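PDB 3DOR: protein CT_858 from Chlamydia trachomatis, which is a secreted chlamydial protease, a dimer in its mature form, and probably acts as a serine-type endopeptidase of the S41 family. Local coordinates for residues H73-F79 with G506-L512; E15-Q19 with L36-S40; A80-L86 with F151-S156. All coordinates share one frame; numbering follows the deposited sequence.

Contact 1 (H73-F79 with G506-L512)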
ATOM      1  N   HIS B  73      -5.556   6.174 -17.759  1.00 29.80           N
ATOM      2  CA  HIS B  73      -4.977   5.913 -16.445  1.00 32.95           C
ATOM      3  C   HIS B  73      -5.995   6.150 -15.312  1.00 34.99           C
ATOM      4  O   HIS B  73      -5.940   5.487 -14.275  1.00 37.76           O
ATOM      5  CB  HIS B  73      -3.769   6.830 -16.191  1.00 34.91           C
ATOM      6  CG  HIS B  73      -2.463   6.304 -16.702  1.00 33.83           C
ATOM      7  ND1 HIS B  73      -2.143   4.961 -16.698  1.00 34.56           N
ATOM      8  CD2 HIS B  73      -1.346   6.951 -17.121  1.00 34.00           C
ATOM      9  CE1 HIS B  73      -0.889   4.806 -17.086  1.00 34.50           C
ATOM     10  NE2 HIS B  73      -0.382   5.999 -17.348  1.00 35.39           N
ATOM     11  N   ALA B  74      -6.909   7.102 -15.494  1.00 32.92           N
ATOM     12  CA  ALA B  74      -7.888   7.421 -14.451  1.00 31.82           C
ATOM     13  C   ALA B  74      -9.126   6.523 -14.432  1.00 30.95           C
ATOM     14  O   ALA B  74      -9.836   6.403 -15.431  1.00 29.95           O
ATOM     15  CB  ALA B  74      -8.306   8.892 -14.562  1.00 29.43           C
ATOM     16  N   GLY B  75      -9.391   5.901 -13.285  1.00 31.38           N
ATOM     17  CA  GLY B  75     -10.542   5.017 -13.181  1.00 32.41           C
ATOM     18  C   GLY B  75     -10.826   4.503 -11.777  1.00 32.53           C
ATOM     19  O   GLY B  75      -9.956   4.519 -10.910  1.00 33.10           O
ATOM     20  N   VAL B  76     -12.050   4.039 -11.554  1.00 32.46           N
ATOM     21  CA  VAL B  76     -12.444   3.520 -10.251  1.00 31.82           C
ATOM     22  C   VAL B  76     -12.804   2.044 -10.332  1.00 32.16           C
ATOM     23  O   VAL B  76     -13.493   1.623 -11.257  1.00 33.85           O
ATOM     24  CB  VAL B  76     -13.690   4.255  -9.701  1.00 34.75           C
ATOM     25  CG1 VAL B  76     -13.937   3.850  -8.249  1.00 33.86           C
ATOM     26  CG2 VAL B  76     -13.523   5.757  -9.828  1.00 33.48           C
ATOM     27  N   THR B  77     -12.334   1.259  -9.371  1.00 31.06           N
ATOM     28  CA  THR B  77     -12.670  -0.159  -9.318  1.00 30.97           C
ATOM     29  C   THR B  77     -13.469  -0.315  -8.028  1.00 31.70           C
ATOM     30  O   THR B  77     -13.274   0.450  -7.081  1.00 30.65           O
ATOM     31  CB  THR B  77     -11.423  -1.063  -9.255  1.00 31.35           C
ATOM     32  OG1 THR B  77     -10.716  -0.828  -8.035  1.00 35.79           O
ATOM     33  CG2 THR B  77     -10.502  -0.780 -10.432  1.00 32.41           C
ATOM     34  N   PHE B  78     -14.361  -1.298  -7.979  1.00 30.83           N
ATOM     35  CA  PHE B  78     -15.191  -1.478  -6.792  1.00 30.95           C
ATOM     36  C   PHE B  78     -15.133  -2.876  -6.207  1.00 30.60           C
ATOM     37  O   PHE B  78     -14.791  -3.833  -6.906  1.00 29.70           O
ATOM     38  CB  PHE B  78     -16.650  -1.135  -7.126  1.00 28.05           C
ATOM     39  CG  PHE B  78     -16.816   0.192  -7.814  1.00 29.15           C
ATOM     40  CD1 PHE B  78     -16.676   0.295  -9.194  1.00 26.84           C
ATOM     41  CD2 PHE B  78     -17.094   1.344  -7.078  1.00 28.21           C
ATOM     42  CE1 PHE B  78     -16.809   1.530  -9.840  1.00 28.61           C
ATOM     43  CE2 PHE B  78     -17.228   2.585  -7.714  1.00 26.62           C
ATOM     44  CZ  PHE B  78     -17.086   2.674  -9.095  1.00 27.79           C
ATOM     45  N   PHE B  79     -15.468  -2.988  -4.921  1.00 31.50           N
ATOM     46  CA  PHE B  79     -15.497  -4.292  -4.261  1.00 33.28           C
ATOM     47  C   PHE B  79     -16.814  -4.935  -4.690  1.00 32.97           C
ATOM     48  O   PHE B  79     -17.789  -4.911  -3.944  1.00 35.33           O
ATOM     49  CB  PHE B  79     -15.479  -4.152  -2.726  1.00 31.48           C
ATOM     50  CG  PHE B  79     -14.164  -3.690  -2.156  1.00 30.17           C
ATOM     51  CD1 PHE B  79     -14.028  -2.407  -1.624  1.00 30.33           C
ATOM     52  CD2 PHE B  79     -13.062  -4.547  -2.131  1.00 31.34           C
ATOM     53  CE1 PHE B  79     -12.816  -1.987  -1.072  1.00 28.27           C
ATOM     54  CE2 PHE B  79     -11.845  -4.139  -1.585  1.00 28.44           C
ATOM     55  CZ  PHE B  79     -11.721  -2.856  -1.053  1.00 30.03           C
ATOM     56  N   GLY B 506     -18.328   0.986  -1.577  1.00 31.53           N
ATOM     57  CA  GLY B 506     -17.681  -0.148  -2.208  1.00 29.07           C
ATOM     58  C   GLY B 506     -16.534   0.182  -3.146  1.00 29.58           C
ATOM     59  O   GLY B 506     -16.169  -0.632  -3.998  1.00 32.19           O
ATOM     60  N   ILE B 507     -15.965   1.370  -3.002  1.00 29.62           N
ATOM     61  CA  ILE B 507     -14.849   1.783  -3.843  1.00 30.38           C
ATOM     62  C   ILE B 507     -13.580   1.069  -3.386  1.00 30.34           C
ATOM     63  O   ILE B 507     -13.230   1.111  -2.210  1.00 30.89           O
ATOM     64  CB  ILE B 507     -14.635   3.292  -3.755  1.00 29.88           C
ATOM     65  CG1 ILE B 507     -15.912   4.017  -4.186  1.00 31.16           C
ATOM     66  CG2 ILE B 507     -13.461   3.697  -4.625  1.00 30.32           C
ATOM     67  CD1 ILE B 507     -15.804   5.524  -4.132  1.00 31.42           C
ATOM     68  N   LYS B 508     -12.895   0.406  -4.311  1.00 31.20           N
ATOM     69  CA  LYS B 508     -11.681  -0.330  -3.967  1.00 32.68           C
ATOM     70  C   LYS B 508     -10.443   0.514  -4.225  1.00 33.61           C
ATOM     71  O   LYS B 508      -9.560   0.627  -3.373  1.00 33.53           O
ATOM     72  CB  LYS B 508     -11.611  -1.630  -4.771  1.00 32.82           C
ATOM     73  CG  LYS B 508     -10.448  -2.545  -4.396  1.00 35.27           C
ATOM     74  CD  LYS B 508     -10.510  -3.866  -5.166  1.00 36.71           C
ATOM     75  CE  LYS B 508      -9.421  -4.827  -4.703  1.00 41.19           C
ATOM     76  NZ  LYS B 508      -9.455  -6.141  -5.402  1.00 42.31           N
ATOM     77  N   THR B 509     -10.386   1.110  -5.408  1.00 34.09           N
ATOM     78  CA  THR B 509      -9.259   1.948  -5.777  1.00 35.11           C
ATOM     79  C   THR B 509      -9.681   2.959  -6.829  1.00 35.17           C
ATOM     80  O   THR B 509     -10.584   2.712  -7.626  1.00 35.40           O
ATOM     81  CB  THR B 509      -8.100   1.135  -6.428  1.00 36.74           C
ATOM     82  OG1 THR B 509      -7.724   0.039  -5.590  1.00 40.40           O
ATOM     83  CG2 THR B 509      -6.892   2.026  -6.640  1.00 36.99           C
ATOM     84  N   CYS B 510      -9.029   4.109  -6.812  1.00 33.19           N
ATOM     85  CA  CYS B 510      -9.264   5.106  -7.826  1.00 32.29           C
ATOM     86  C   CYS B 510      -7.861   5.436  -8.284  1.00 31.10           C
ATOM     87  O   CYS B 510      -7.059   5.940  -7.503  1.00 31.62           O
ATOM     88  CB  CYS B 510      -9.922   6.361  -7.269  1.00 34.23           C
ATOM     89  SG  CYS B 510     -10.072   7.619  -8.553  1.00 36.15           S
ATOM     90  N   SER B 511      -7.545   5.110  -9.531  1.00 28.61           N
ATOM     91  CA  SER B 511      -6.223   5.413 -10.051  1.00 27.64           C
ATOM     92  C   SER B 511      -6.332   6.779 -10.708  1.00 27.63           C
ATOM     93  O   SER B 511      -7.346   7.092 -11.335  1.00 25.60           O
ATOM     94  CB  SER B 511      -5.781   4.354 -11.065  1.00 26.71           C
ATOM     95  OG  SER B 511      -6.716   4.236 -12.120  1.00 32.03           O
ATOM     96  N   LEU B 512      -5.297   7.597 -10.530  1.00 28.13           N
ATOM     97  CA  LEU B 512      -5.257   8.942 -11.087  1.00 27.13           C
ATOM     98  C   LEU B 512      -3.892   9.187 -11.719  1.00 27.87           C
ATOM     99  O   LEU B 512      -2.986   8.362 -11.595  1.00 27.45           O
ATOM    100  CB  LEU B 512      -5.529   9.974  -9.984  1.00 27.06           C
ATOM    101  CG  LEU B 512      -6.945   9.913  -9.391  1.00 30.57           C
ATOM    102  CD1 LEU B 512      -7.040  10.808  -8.162  1.00 31.82           C
ATOM    103  CD2 LEU B 512      -7.968  10.333 -10.455  1.00 30.79           C
TER
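Strand 75-78 runs antiparallel to strand 507-512, their axes 4.4 Å apart at the closest and 159° between directions, and Gly75 pairs with Ser511 and Thr77 with Thr509 as hydrogen-bonded pairs. Past Thr77 the register slips by one: Thr77 O takes Lys508 N at 2.8 Å and, more weakly, Thr509 N at 3.4 Å. Phe79 N then closes the ladder on Gly506 O, which also lies near the plane of the Phe78 ring, at its edge. At the other end Ser511 OG, set between its backbone N and carbonyl carbon (chi1 57°), donates to His73 O at 2.6 Å, within the carbonyl plane. The Phe79 ring lies against the Lys508 stem in a CH-pi contact: CB sits 3.8 Å from the ring centroid and 7° off its normal; with CG anti to the backbone N, CG comes over Phe79 CE2 and the extended chain brings CD near the same atom. Val76 CG1 meets Ile507 CG2 at 3.7 Å, while Ile507 CG1 lies alongside Phe78 CE2. In helix 55-67, Ile66 packs on Val76, Leu62 on Ile507 and Gln59 on Phe78. Two residues, Lys508 and Thr509, facing the single Thr77 define a classic beta bulge within an antiparallel sheet.

Contact 2 (E15-Q19 with L36-S40)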
ATOM      1  N   GLU B  15     -13.694  14.404  -6.105  1.00 35.91           N
ATOM      2  CA  GLU B  15     -13.603  15.731  -6.695  1.00 35.54           C
ATOM      3  C   GLU B  15     -12.436  16.497  -6.088  1.00 36.29           C
ATOM      4  O   GLU B  15     -11.724  17.221  -6.786  1.00 35.41           O
ATOM      5  CB  GLU B  15     -14.900  16.515  -6.463  1.00 36.00           C
ATOM      6  CG  GLU B  15     -14.855  17.928  -7.032  1.00 40.31           C
ATOM      7  CD  GLU B  15     -16.065  18.769  -6.647  1.00 43.01           C
ATOM      8  OE1 GLU B  15     -16.083  19.973  -6.986  1.00 42.01           O
ATOM      9  OE2 GLU B  15     -16.995  18.226  -6.010  1.00 45.27           O
ATOM     10  N   HIS B  16     -12.234  16.349  -4.783  1.00 36.94           N
ATOM     11  CA  HIS B  16     -11.140  17.060  -4.139  1.00 36.68           C
ATOM     12  C   HIS B  16      -9.790  16.508  -4.590  1.00 35.95           C
ATOM     13  O   HIS B  16      -8.822  17.251  -4.715  1.00 37.31           O
ATOM     14  CB  HIS B  16     -11.269  16.991  -2.611  1.00 37.19           C
ATOM     15  CG  HIS B  16     -10.148  17.667  -1.892  1.00 37.81           C
ATOM     16  ND1 HIS B  16      -9.155  16.966  -1.239  1.00 37.55           N
ATOM     17  CD2 HIS B  16      -9.810  18.976  -1.799  1.00 35.96           C
ATOM     18  CE1 HIS B  16      -8.252  17.813  -0.780  1.00 38.41           C
ATOM     19  NE2 HIS B  16      -8.625  19.039  -1.106  1.00 39.92           N
ATOM     20  N   LEU B  17      -9.721  15.207  -4.844  1.00 37.01           N
ATOM     21  CA  LEU B  17      -8.468  14.611  -5.306  1.00 38.23           C
ATOM     22  C   LEU B  17      -8.121  15.196  -6.680  1.00 38.68           C
ATOM     23  O   LEU B  17      -6.954  15.423  -6.999  1.00 38.21           O
ATOM     24  CB  LEU B  17      -8.596  13.084  -5.412  1.00 36.84           C
ATOM     25  CG  LEU B  17      -8.882  12.300  -4.126  1.00 36.99           C
ATOM     26  CD1 LEU B  17      -8.879  10.803  -4.418  1.00 35.46           C
ATOM     27  CD2 LEU B  17      -7.841  12.637  -3.077  1.00 37.33           C
ATOM     28  N   LEU B  18      -9.152  15.458  -7.480  1.00 37.79           N
ATOM     29  CA  LEU B  18      -8.962  16.016  -8.816  1.00 37.88           C
ATOM     30  C   LEU B  18      -8.380  17.426  -8.833  1.00 38.47           C
ATOM     31  O   LEU B  18      -7.876  17.877  -9.864  1.00 38.54           O
ATOM     32  CB  LEU B  18     -10.284  15.992  -9.582  1.00 36.25           C
ATOM     33  CG  LEU B  18     -10.836  14.582  -9.793  1.00 35.21           C
ATOM     34  CD1 LEU B  18     -12.091  14.648 -10.640  1.00 34.80           C
ATOM     35  CD2 LEU B  18      -9.782  13.713 -10.464  1.00 35.07           C
ATOM     36  N   GLN B  19      -8.450  18.131  -7.708  1.00 38.02           N
ATOM     37  CA  GLN B  19      -7.890  19.477  -7.645  1.00 37.47           C
ATOM     38  C   GLN B  19      -6.541  19.503  -6.948  1.00 36.21           C
ATOM     39  O   GLN B  19      -5.764  20.439  -7.109  1.00 36.39           O
ATOM     40  CB  GLN B  19      -8.853  20.424  -6.926  1.00 43.61           C
ATOM     41  CG  GLN B  19     -10.126  20.641  -7.703  1.00 49.49           C
ATOM     42  CD  GLN B  19     -10.877  21.867  -7.272  1.00 52.41           C
ATOM     43  OE1 GLN B  19     -11.392  21.932  -6.157  1.00 57.43           O
ATOM     44  NE2 GLN B  19     -10.948  22.856  -8.157  1.00 53.50           N
ATOM     45  N   LEU B  36     -14.387  20.567 -14.009  1.00 37.93           N
ATOM     46  CA  LEU B  36     -14.532  19.809 -12.776  1.00 38.60           C
ATOM     47  C   LEU B  36     -15.816  20.064 -11.982  1.00 39.47           C
ATOM     48  O   LEU B  36     -16.611  19.151 -11.777  1.00 39.36           O
ATOM     49  CB  LEU B  36     -13.310  20.050 -11.885  1.00 37.39           C
ATOM     50  CG  LEU B  36     -13.305  19.321 -10.536  1.00 38.55           C
ATOM     51  CD1 LEU B  36     -13.752  17.867 -10.694  1.00 38.15           C
ATOM     52  CD2 LEU B  36     -11.913  19.391  -9.950  1.00 37.44           C
ATOM     53  N   VAL B  37     -16.014  21.296 -11.533  1.00 41.55           N
ATOM     54  CA  VAL B  37     -17.202  21.635 -10.753  1.00 42.82           C
ATOM     55  C   VAL B  37     -18.482  21.206 -11.463  1.00 42.61           C
ATOM     56  O   VAL B  37     -19.334  20.542 -10.879  1.00 42.23           O
ATOM     57  CB  VAL B  37     -17.267  23.155 -10.472  1.00 43.97           C
ATOM     58  CG1 VAL B  37     -18.520  23.488  -9.668  1.00 45.72           C
ATOM     59  CG2 VAL B  37     -16.023  23.593  -9.716  1.00 44.23           C
ATOM     60  N   GLN B  38     -18.608  21.578 -12.731  1.00 43.05           N
ATOM     61  CA  GLN B  38     -19.786  21.230 -13.518  1.00 43.76           C
ATOM     62  C   GLN B  38     -20.012  19.716 -13.660  1.00 43.44           C
ATOM     63  O   GLN B  38     -21.146  19.240 -13.557  1.00 42.71           O
ATOM     64  CB  GLN B  38     -19.687  21.895 -14.892  1.00 46.55           C
ATOM     65  CG  GLN B  38     -20.867  21.631 -15.800  1.00 53.37           C
ATOM     66  CD  GLN B  38     -20.559  20.600 -16.862  1.00 57.36           C
ATOM     67  OE1 GLN B  38     -19.735  20.833 -17.750  1.00 60.94           O
ATOM     68  NE2 GLN B  38     -21.213  19.445 -16.775  1.00 59.30           N
ATOM     69  N   SER B  39     -18.945  18.954 -13.896  1.00 42.09           N
ATOM     70  CA  SER B  39     -19.080  17.500 -14.019  1.00 41.92           C
ATOM     71  C   SER B  39     -19.517  16.948 -12.665  1.00 40.76           C
ATOM     72  O   SER B  39     -20.306  16.007 -12.584  1.00 41.06           O
ATOM     73  CB  SER B  39     -17.743  16.851 -14.408  1.00 42.23           C
ATOM     74  OG  SER B  39     -17.235  17.378 -15.623  1.00 44.30           O
ATOM     75  N   SER B  40     -18.985  17.533 -11.600  1.00 39.99           N
ATOM     76  CA  SER B  40     -19.331  17.099 -10.255  1.00 41.75           C
ATOM     77  C   SER B  40     -20.803  17.400  -9.978  1.00 41.45           C
ATOM     78  O   SER B  40     -21.563  16.522  -9.554  1.00 40.52           O
ATOM     79  CB  SER B  40     -18.454  17.812  -9.228  1.00 41.47           C
ATOM     80  OG  SER B  40     -18.706  17.309  -7.926  1.00 44.57           O
TER
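Leu36 opens the second of two antiparallel helices by reaching toward Glu15, Leu18 and Gln19 of the first. The arrangement is a helix-helix packing within the N-terminal helices: the segments' axes run at 167° to one another and come no closer than 10.8 Å, a wide spacing bridged by side chains, with 267 Å² buried in all. Leu36 carries most of the apolar part. Its CG stands opposite the backbone N, which extends the isobutyl group across the gap, and its two methyls divide the work. CD1 meets Leu18 CD1 at 3.6 Å and Glu15 CG at 3.8 Å, so one methyl touches both a leucine tip and the aliphatic stem of an acid. CD2 lies 3.8 Å from Leu18 CB and turns toward the stem of Gln19, where the modelled approach is too tight to interpret. Phe65 of helix 55-67 touches both Leu18 and Leu36, giving this leucine pair a third helix as neighbour. Val37, the next residue, adds a marginal contact, its CA 4.3 Å from Glu15 OE1. One turn after Leu36 comes Ser40, whose backbone N is bonded to Leu36 O in the regular helical pattern, placing both side chains on the flank that faces the first helix. Ser40 is buried, and its hydroxyl has two partners: Glu15 and, within its own helix, Gln44 NE2. Glu15 arrives fully extended, CG anti to its own N (chi1 179°) and the chain straight beyond, its stem passing Leu36 CD1 and its carboxylate reaching Ser40. Ser40 OG donates to Glu15 OE2 at 2.7 Å, meeting that oxygen from above the carboxylate plane, 75° out of it.

Contact 3 (A80-L86 with F151-S156)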
ATOM      1  N   ALA B  80     -16.833  -5.491  -5.896  1.00 34.09           N
ATOM      2  CA  ALA B  80     -18.023  -6.132  -6.462  1.00 34.91           C
ATOM      3  C   ALA B  80     -17.572  -7.208  -7.434  1.00 35.46           C
ATOM      4  O   ALA B  80     -16.589  -7.016  -8.145  1.00 38.66           O
ATOM      5  CB  ALA B  80     -18.870  -5.095  -7.189  1.00 33.58           C
ATOM      6  N   ILE B  81     -18.283  -8.333  -7.484  1.00 35.00           N
ATOM      7  CA  ILE B  81     -17.882  -9.416  -8.376  1.00 35.15           C
ATOM      8  C   ILE B  81     -18.806  -9.725  -9.544  1.00 35.72           C
ATOM      9  O   ILE B  81     -18.435 -10.491 -10.433  1.00 36.53           O
ATOM     10  CB  ILE B  81     -17.664 -10.730  -7.603  1.00 36.34           C
ATOM     11  CG1 ILE B  81     -18.980 -11.203  -6.989  1.00 36.43           C
ATOM     12  CG2 ILE B  81     -16.612 -10.525  -6.520  1.00 38.08           C
ATOM     13  CD1 ILE B  81     -18.848 -12.495  -6.218  1.00 36.25           C
ATOM     14  N   GLU B  82     -20.002  -9.150  -9.551  1.00 35.25           N
ATOM     15  CA  GLU B  82     -20.930  -9.406 -10.648  1.00 35.97           C
ATOM     16  C   GLU B  82     -20.257  -9.166 -12.002  1.00 35.52           C
ATOM     17  O   GLU B  82     -19.575  -8.156 -12.189  1.00 36.28           O
ATOM     18  CB  GLU B  82     -22.155  -8.506 -10.529  1.00 36.01           C
ATOM     19  CG  GLU B  82     -23.144  -8.699 -11.659  1.00 39.23           C
ATOM     20  CD  GLU B  82     -24.359  -7.820 -11.508  1.00 39.00           C
ATOM     21  OE1 GLU B  82     -24.184  -6.627 -11.186  1.00 40.92           O
ATOM     22  OE2 GLU B  82     -25.482  -8.319 -11.718  1.00 40.06           O
ATOM     23  N   SER B  83     -20.447 -10.088 -12.941  1.00 33.30           N
ATOM     24  CA  SER B  83     -19.846  -9.932 -14.260  1.00 33.55           C
ATOM     25  C   SER B  83     -20.543 -10.753 -15.341  1.00 33.55           C
ATOM     26  O   SER B  83     -21.248 -11.722 -15.053  1.00 33.79           O
ATOM     27  CB  SER B  83     -18.368 -10.325 -14.214  1.00 33.26           C
ATOM     28  OG  SER B  83     -18.218 -11.729 -14.071  1.00 34.50           O
ATOM     29  N   ALA B  84     -20.326 -10.355 -16.589  1.00 33.49           N
ATOM     30  CA  ALA B  84     -20.904 -11.031 -17.746  1.00 34.53           C
ATOM     31  C   ALA B  84     -19.789 -11.188 -18.771  1.00 33.82           C
ATOM     32  O   ALA B  84     -19.024 -10.259 -18.995  1.00 35.33           O
ATOM     33  CB  ALA B  84     -22.040 -10.202 -18.324  1.00 34.62           C
ATOM     34  N   TYR B  85     -19.702 -12.356 -19.393  1.00 34.22           N
ATOM     35  CA  TYR B  85     -18.645 -12.615 -20.361  1.00 33.90           C
ATOM     36  C   TYR B  85     -19.073 -13.541 -21.491  1.00 32.72           C
ATOM     37  O   TYR B  85     -19.757 -14.529 -21.250  1.00 33.09           O
ATOM     38  CB  TYR B  85     -17.454 -13.253 -19.641  1.00 33.77           C
ATOM     39  CG  TYR B  85     -16.306 -13.658 -20.544  1.00 35.11           C
ATOM     40  CD1 TYR B  85     -15.418 -12.706 -21.045  1.00 35.46           C
ATOM     41  CD2 TYR B  85     -16.099 -14.998 -20.880  1.00 34.14           C
ATOM     42  CE1 TYR B  85     -14.346 -13.076 -21.861  1.00 36.65           C
ATOM     43  CE2 TYR B  85     -15.033 -15.384 -21.692  1.00 36.14           C
ATOM     44  CZ  TYR B  85     -14.160 -14.416 -22.179  1.00 37.98           C
ATOM     45  OH  TYR B  85     -13.106 -14.783 -22.981  1.00 40.14           O
ATOM     46  N   LEU B  86     -18.664 -13.207 -22.715  1.00 30.91           N
ATOM     47  CA  LEU B  86     -18.931 -14.029 -23.894  1.00 30.79           C
ATOM     48  C   LEU B  86     -17.560 -14.388 -24.473  1.00 31.49           C
ATOM     49  O   LEU B  86     -16.743 -13.507 -24.731  1.00 32.06           O
ATOM     50  CB  LEU B  86     -19.775 -13.266 -24.913  1.00 29.24           C
ATOM     51  CG  LEU B  86     -21.226 -13.079 -24.444  1.00 31.88           C
ATOM     52  CD1 LEU B  86     -22.021 -12.241 -25.438  1.00 27.88           C
ATOM     53  CD2 LEU B  86     -21.856 -14.459 -24.261  1.00 28.42           C
ATOM     54  N   PHE B 151     -17.675  -7.716 -24.959  1.00 30.75           N
ATOM     55  CA  PHE B 151     -18.026  -9.036 -24.443  1.00 31.22           C
ATOM     56  C   PHE B 151     -17.547  -9.295 -23.015  1.00 30.37           C
ATOM     57  O   PHE B 151     -17.460 -10.442 -22.582  1.00 31.04           O
ATOM     58  CB  PHE B 151     -17.484 -10.119 -25.378  1.00 34.28           C
ATOM     59  CG  PHE B 151     -18.154 -10.146 -26.728  1.00 37.07           C
ATOM     60  CD1 PHE B 151     -17.411 -10.357 -27.879  1.00 38.09           C
ATOM     61  CD2 PHE B 151     -19.529  -9.986 -26.845  1.00 39.27           C
ATOM     62  CE1 PHE B 151     -18.029 -10.411 -29.133  1.00 39.54           C
ATOM     63  CE2 PHE B 151     -20.157 -10.037 -28.095  1.00 40.02           C
ATOM     64  CZ  PHE B 151     -19.404 -10.252 -29.238  1.00 38.43           C
ATOM     65  N   SER B 152     -17.254  -8.233 -22.274  1.00 30.19           N
ATOM     66  CA  SER B 152     -16.789  -8.391 -20.896  1.00 29.85           C
ATOM     67  C   SER B 152     -17.271  -7.226 -20.038  1.00 30.06           C
ATOM     68  O   SER B 152     -16.688  -6.140 -20.066  1.00 29.61           O
ATOM     69  CB  SER B 152     -15.254  -8.474 -20.873  1.00 29.29           C
ATOM     70  OG  SER B 152     -14.788  -8.841 -19.591  1.00 30.90           O
ATOM     71  N   ARG B 153     -18.349  -7.453 -19.288  1.00 31.21           N
ATOM     72  CA  ARG B 153     -18.933  -6.422 -18.431  1.00 30.69           C
ATOM     73  C   ARG B 153     -18.630  -6.762 -16.981  1.00 31.96           C
ATOM     74  O   ARG B 153     -18.853  -7.888 -16.540  1.00 32.52           O
ATOM     75  CB  ARG B 153     -20.444  -6.350 -18.648  1.00 29.02           C
ATOM     76  CG  ARG B 153     -20.854  -6.259 -20.106  1.00 30.50           C
ATOM     77  CD  ARG B 153     -20.377  -4.971 -20.759  1.00 29.88           C
ATOM     78  NE  ARG B 153     -20.589  -5.027 -22.200  1.00 32.81           N
ATOM     79  CZ  ARG B 153     -21.776  -4.931 -22.796  1.00 34.42           C
ATOM     80  NH1 ARG B 153     -22.876  -4.748 -22.081  1.00 31.93           N
ATOM     81  NH2 ARG B 153     -21.868  -5.076 -24.111  1.00 33.32           N
ATOM     82  N   MET B 154     -18.142  -5.782 -16.230  1.00 34.01           N
ATOM     83  CA  MET B 154     -17.767  -6.029 -14.848  1.00 34.17           C
ATOM     84  C   MET B 154     -18.225  -4.952 -13.884  1.00 33.13           C
ATOM     85  O   MET B 154     -17.887  -3.783 -14.049  1.00 34.17           O
ATOM     86  CB  MET B 154     -16.247  -6.171 -14.769  1.00 34.16           C
ATOM     87  CG  MET B 154     -15.707  -7.370 -15.537  1.00 36.70           C
ATOM     88  SD  MET B 154     -13.934  -7.277 -15.841  1.00 41.33           S
ATOM     89  CE  MET B 154     -13.325  -7.555 -14.198  1.00 41.45           C
ATOM     90  N   ALA B 155     -18.993  -5.346 -12.874  1.00 31.95           N
ATOM     91  CA  ALA B 155     -19.455  -4.376 -11.890  1.00 33.11           C
ATOM     92  C   ALA B 155     -18.226  -3.829 -11.167  1.00 31.25           C
ATOM     93  O   ALA B 155     -18.278  -2.745 -10.598  1.00 30.46           O
ATOM     94  CB  ALA B 155     -20.412  -5.032 -10.880  1.00 32.39           C
ATOM     95  N   SER B 156     -17.126  -4.583 -11.196  1.00 28.97           N
ATOM     96  CA  SER B 156     -15.893  -4.154 -10.538  1.00 28.23           C
ATOM     97  C   SER B 156     -15.353  -2.895 -11.207  1.00 27.78           C
ATOM     98  O   SER B 156     -14.556  -2.164 -10.624  1.00 26.38           O
ATOM     99  CB  SER B 156     -14.822  -5.263 -10.585  1.00 28.26           C
ATOM    100  OG  SER B 156     -14.384  -5.529 -11.911  1.00 28.65           O
TER
HETATM  101  O   HOH W   1     -17.086  -7.418 -11.183  1.00 35.95           O
HETATM  102  O   HOH W   2     -16.499 -10.120 -17.661  1.00 44.01           O
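Leu86 and Phe151 meet because both hold CG on the side opposite the carbonyl carbon (chi1 -71° and -67°), which brings Leu86 CD1 to 3.6 Å from Phe151 CD2 as the two side chains cross. Leu86 CB lies close by, 3.8 Å from the same ring atom, and from strand 165-171 Thr166 touches Leu86 and Leu168 touches Phe151. Between strands 83-85 and 152-154, antiparallel at 177°, Ala84 and Arg153 form the hydrogen-bonded pair: Ala84 N to Arg153 O and Arg153 N to Ala84 O, both 2.9 Å. Leu86 N to Phe151 O and Ala155 N to Glu82 O continue the ladder on either side. On the face of Tyr85 and Ser152, the serine OG approaches the tyrosine ring at its edge. The guanidinium of Arg153 turns back, its chain bent at chi2, to bond Thr149 O and Leu150 O. Beyond the strand the short 3-10 turn begins, and Ala155 CB packs 4.0 Å from Ala80 CB. Water 1 donates to Ala80 O and to Glu82 O and accepts from Ser156 N at 2.8 Å, while water 2 joins Ala84 O to Ser152 OG. Glu82 O and Ala84 O thus each hold a protein N-H and a water, so this strand pair in the PDZ-domain region is bound mainly through backbone polar groups, with one water beside the strands and another where strand 152-154 gives way to the 3-10 segment.

Along the chain, contact 2 closes first; contact 1 then opens at 73-79 and is completed only at 506-512, with contact 3 formed entirely in the interval. Contacts 1 and 2 have centres 16 Å apart and touch where Leu512 packs on Leu17 and Leu18, so helix 2-20 lies against the five-stranded sheet; both also reach the second subunit. Contacts 1 and 3, centres 15 Å apart, are joined by chain continuity at Phe79-Ala80 and by a probable hydrogen bond from Phe78 N to Ser156 O, which ties that sheet to the 3-10 segment following strand 152-154 of the PDZ region. Contacts 2 and 3 do not touch, being about 15 Å apart at their nearest atoms. Contact 1 therefore lies between helical and PDZ elements.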